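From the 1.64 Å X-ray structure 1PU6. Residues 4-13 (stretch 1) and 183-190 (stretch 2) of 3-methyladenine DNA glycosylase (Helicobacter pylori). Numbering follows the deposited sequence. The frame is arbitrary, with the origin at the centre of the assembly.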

# COMPACT_ATOMS: atom_id res chain seq x y z
N SER A 4 14.08 13.45 -6.56
CA SER A 4 12.69 13.15 -6.25
C SER A 4 12.03 14.34 -5.58
O SER A 4 10.81 14.42 -5.59
CB SER A 4 12.58 11.91 -5.38
OG SER A 4 13.05 12.15 -4.06
N PHE A 5 12.82 15.25 -4.99
CA PHE A 5 12.20 16.43 -4.40
C PHE A 5 11.66 17.35 -5.48
O PHE A 5 10.57 17.91 -5.35
CB PHE A 5 13.18 17.19 -3.46
CG PHE A 5 12.58 18.42 -2.85
CD1 PHE A 5 13.15 19.67 -3.08
CD2 PHE A 5 11.42 18.34 -2.10
CE1 PHE A 5 12.56 20.84 -2.51
CE2 PHE A 5 10.83 19.48 -1.55
CZ PHE A 5 11.40 20.72 -1.75
N GLU A 6 12.39 17.46 -6.59
CA GLU A 6 11.85 18.19 -7.77
C GLU A 6 10.55 17.59 -8.34
O GLU A 6 9.60 18.35 -8.68
CB GLU A 6 12.90 18.38 -8.85
CG GLU A 6 14.16 19.08 -8.34
CD GLU A 6 13.91 20.54 -7.95
OE1 GLU A 6 14.58 21.01 -7.01
OE2 GLU A 6 13.05 21.21 -8.59
N ILE A 7 10.49 16.25 -8.37
CA ILE A 7 9.31 15.54 -8.87
C ILE A 7 8.15 15.79 -7.89
O ILE A 7 7.03 16.05 -8.34
CB ILE A 7 9.61 14.02 -9.02
CG1 ILE A 7 10.65 13.81 -10.14
CG2 ILE A 7 8.32 13.20 -9.29
CD1 ILE A 7 11.19 12.40 -10.23
N LEU A 8 8.41 15.67 -6.58
CA LEU A 8 7.38 15.93 -5.57
C LEU A 8 6.78 17.34 -5.74
O LEU A 8 5.53 17.49 -5.79
CB LEU A 8 7.91 15.76 -4.15
CG LEU A 8 6.90 16.11 -3.03
CD1 LEU A 8 5.57 15.29 -3.12
CD2 LEU A 8 7.52 15.88 -1.62
N LYS A 9 7.63 18.36 -5.86
CA LYS A 9 7.09 19.71 -6.08
C LYS A 9 6.22 19.79 -7.36
O LYS A 9 5.13 20.43 -7.35
CB LYS A 9 8.26 20.73 -6.16
CG LYS A 9 8.94 20.98 -4.82
CD LYS A 9 9.96 22.12 -4.86
CE LYS A 9 11.19 21.69 -5.64
NZ LYS A 9 12.22 22.77 -5.82
N ALA A 10 6.70 19.20 -8.45
CA ALA A 10 5.95 19.24 -9.72
C ALA A 10 4.59 18.57 -9.61
O ALA A 10 3.55 19.12 -10.06
CB ALA A 10 6.77 18.59 -10.85
N LEU A 11 4.55 17.41 -8.97
CA LEU A 11 3.29 16.70 -8.85
C LEU A 11 2.35 17.43 -7.88
O LEU A 11 1.10 17.51 -8.11
CB LEU A 11 3.53 15.26 -8.40
CG LEU A 11 4.17 14.33 -9.46
CD1 LEU A 11 4.55 12.98 -8.84
CD2 LEU A 11 3.21 14.12 -10.67
N LYS A 12 2.92 17.97 -6.80
CA LYS A 12 2.15 18.72 -5.83
C LYS A 12 1.40 19.89 -6.52
O LYS A 12 0.23 20.21 -6.20
CB LYS A 12 3.06 19.26 -4.72
CG LYS A 12 2.35 20.07 -3.64
CD LYS A 12 1.49 19.16 -2.80
CE LYS A 12 1.32 19.74 -1.38
NZ LYS A 12 0.17 20.64 -1.45
N SER A 13 2.08 20.52 -7.47
CA SER A 13 1.50 21.69 -8.16
C SER A 13 0.28 21.34 -9.03
O SER A 13 -0.47 22.22 -9.44
CB SER A 13 2.59 22.34 -9.01
OG SER A 13 2.72 21.66 -10.24
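Stretch 2, residues 183-190: NSALALYE

The contact between residues 183-190 and residues 4-13 is a small, predominantly apolar packing of two nearly parallel helical segments far apart in the sequence, made without a single hydrogen bond or salt bridge between them. It illustrates a general principle: residues distant along one chain, here at least 176 positions apart wherever they touch across the two stretches, can pack together mainly through side-chain carbon.

Stretch 2 enters as the last part of a helix that begins earlier in the chain. Its backbone remains helical through Asn-183, Ser-184, Ala-185 and Leu-186, where Ala-187 N donates to Asn-183 O at 3.0 Å. The pattern then tightens: Leu-188 N lies 3.1 Å from Ala-185 O, whereas its bond to Ser-184 O, at 3.3 Å, is weak. A type I beta turn from Ala-187 to Glu-190 follows, closed by Glu-190 N donating to Ala-187 O at 2.9 Å. Glu-190 itself has positive phi and psi, 52° and 38°.

The N-to-C directions of the two helices differ by only 11°, and their axes come no closer than 11.1 Å. At that spacing side chains must fill the gap, and the register shows how they do so. Phe-5 CA faces Ala-185 CA at 7.2 Å, and Lys-9 CA faces Leu-188 CA at 8.0 Å, so a step of four residues on one helix matches a step of three on the other segment.

Phe-5 bridges the first level. Its CA-to-CB bond points sideways, but the end of the ring, in the t rotamer, comes nearer to stretch 2, where CZ lies 3.4 Å from Ser-184 CB and CE2 lies 3.7 Å from Ala-185 CA. The ring thus lies against the Ala-185 backbone as well as its side chain; Ala-185 CB is 4.0 Å from Phe-5 CE2. The ring meets these neighbours obliquely.

Leu-188 dominates the next level and loses more area to the other stretch than any other residue of the pair, 83 Å². Its CA-to-CB bond points toward stretch 1, and CD1 lies 3.8 Å from Leu-8 CD2 and 4.3 Å from Phe-5 CE2, while its CD2 reaches to 4.4 Å from Lys-9 CG. Lys-9 thus contributes aliphatic chain here, and its NZ forms a salt bridge within its own helix, 3.2 Å from Glu-6 OE1.

Lys-12 completes the contact, against Leu-188 and Tyr-189. The Lys-12 CA-to-CB bond points toward stretch 2, and CE lies 3.5 Å from Tyr-189 CE1, oblique to the ring, and 3.8 Å from Leu-188 O. In both contacts the closest Lys-12 atom is this methylene carbon, and no hydrogen bond is made. The Tyr-189 ring comes nearer than its sideways CA-to-CB bond would suggest; its OH lies 4.2 Å from Leu-8 CD1 and is hydrogen-bonded elsewhere in the structure. Altogether the two stretches bury 376 Å², counting both sides.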

# COMPACT_ATOMS: atom_id res chain seq x y z
N ASN A 183 13.36 19.48 5.47
CA ASN A 183 12.68 20.69 5.92
C ASN A 183 11.78 21.25 4.82
O ASN A 183 10.63 21.67 5.09
CB ASN A 183 13.71 21.74 6.39
CG ASN A 183 14.06 21.57 7.85
OD1 ASN A 183 13.77 20.53 8.46
ND2 ASN A 183 14.68 22.60 8.44
N SER A 184 12.31 21.33 3.59
CA SER A 184 11.55 21.89 2.46
C SER A 184 10.34 21.05 2.12
O SER A 184 9.25 21.58 1.76
CB SER A 184 12.46 22.03 1.24
OG SER A 184 13.48 22.98 1.50
N ALA A 185 10.54 19.73 2.17
CA ALA A 185 9.44 18.78 1.78
C ALA A 185 8.30 18.92 2.80
O ALA A 185 7.13 19.05 2.43
CB ALA A 185 9.98 17.38 1.71
N LEU A 186 8.65 18.98 4.08
CA LEU A 186 7.63 19.09 5.13
C LEU A 186 6.92 20.47 5.07
O LEU A 186 5.70 20.61 5.38
CB LEU A 186 8.25 18.88 6.52
CG LEU A 186 8.72 17.42 6.71
CD1 LEU A 186 9.46 17.32 8.03
CD2 LEU A 186 7.59 16.37 6.65
N ALA A 187 7.65 21.48 4.60
CA ALA A 187 7.07 22.83 4.47
C ALA A 187 6.02 22.93 3.35
O ALA A 187 5.13 23.85 3.37
CB ALA A 187 8.20 23.85 4.32
N LEU A 188 6.05 22.00 2.38
CA LEU A 188 4.99 21.91 1.35
C LEU A 188 3.60 21.72 1.97
O LEU A 188 2.56 22.06 1.34
CB LEU A 188 5.23 20.74 0.37
CG LEU A 188 6.46 20.81 -0.56
CD1 LEU A 188 6.53 19.54 -1.36
CD2 LEU A 188 6.31 22.04 -1.51
N TYR A 189 3.59 21.18 3.20
CA TYR A 189 2.36 20.92 3.93
C TYR A 189 2.28 21.78 5.19
O TYR A 189 1.55 21.43 6.13
CB TYR A 189 2.32 19.42 4.30
CG TYR A 189 2.34 18.53 3.07
CD1 TYR A 189 1.15 18.19 2.37
CD2 TYR A 189 3.56 18.04 2.57
CE1 TYR A 189 1.19 17.34 1.21
CE2 TYR A 189 3.61 17.24 1.43
CZ TYR A 189 2.43 16.89 0.74
OH TYR A 189 2.54 16.09 -0.39
N GLU A 190 3.04 22.88 5.20
CA GLU A 190 3.06 23.82 6.33
C GLU A 190 3.34 23.09 7.66
O GLU A 190 2.81 23.46 8.72
CB GLU A 190 1.74 24.65 6.34
CG GLU A 190 1.52 25.35 4.98
CD GLU A 190 0.35 26.31 4.91
OE1 GLU A 190 -0.65 26.11 5.64
OE2 GLU A 190 0.41 27.29 4.11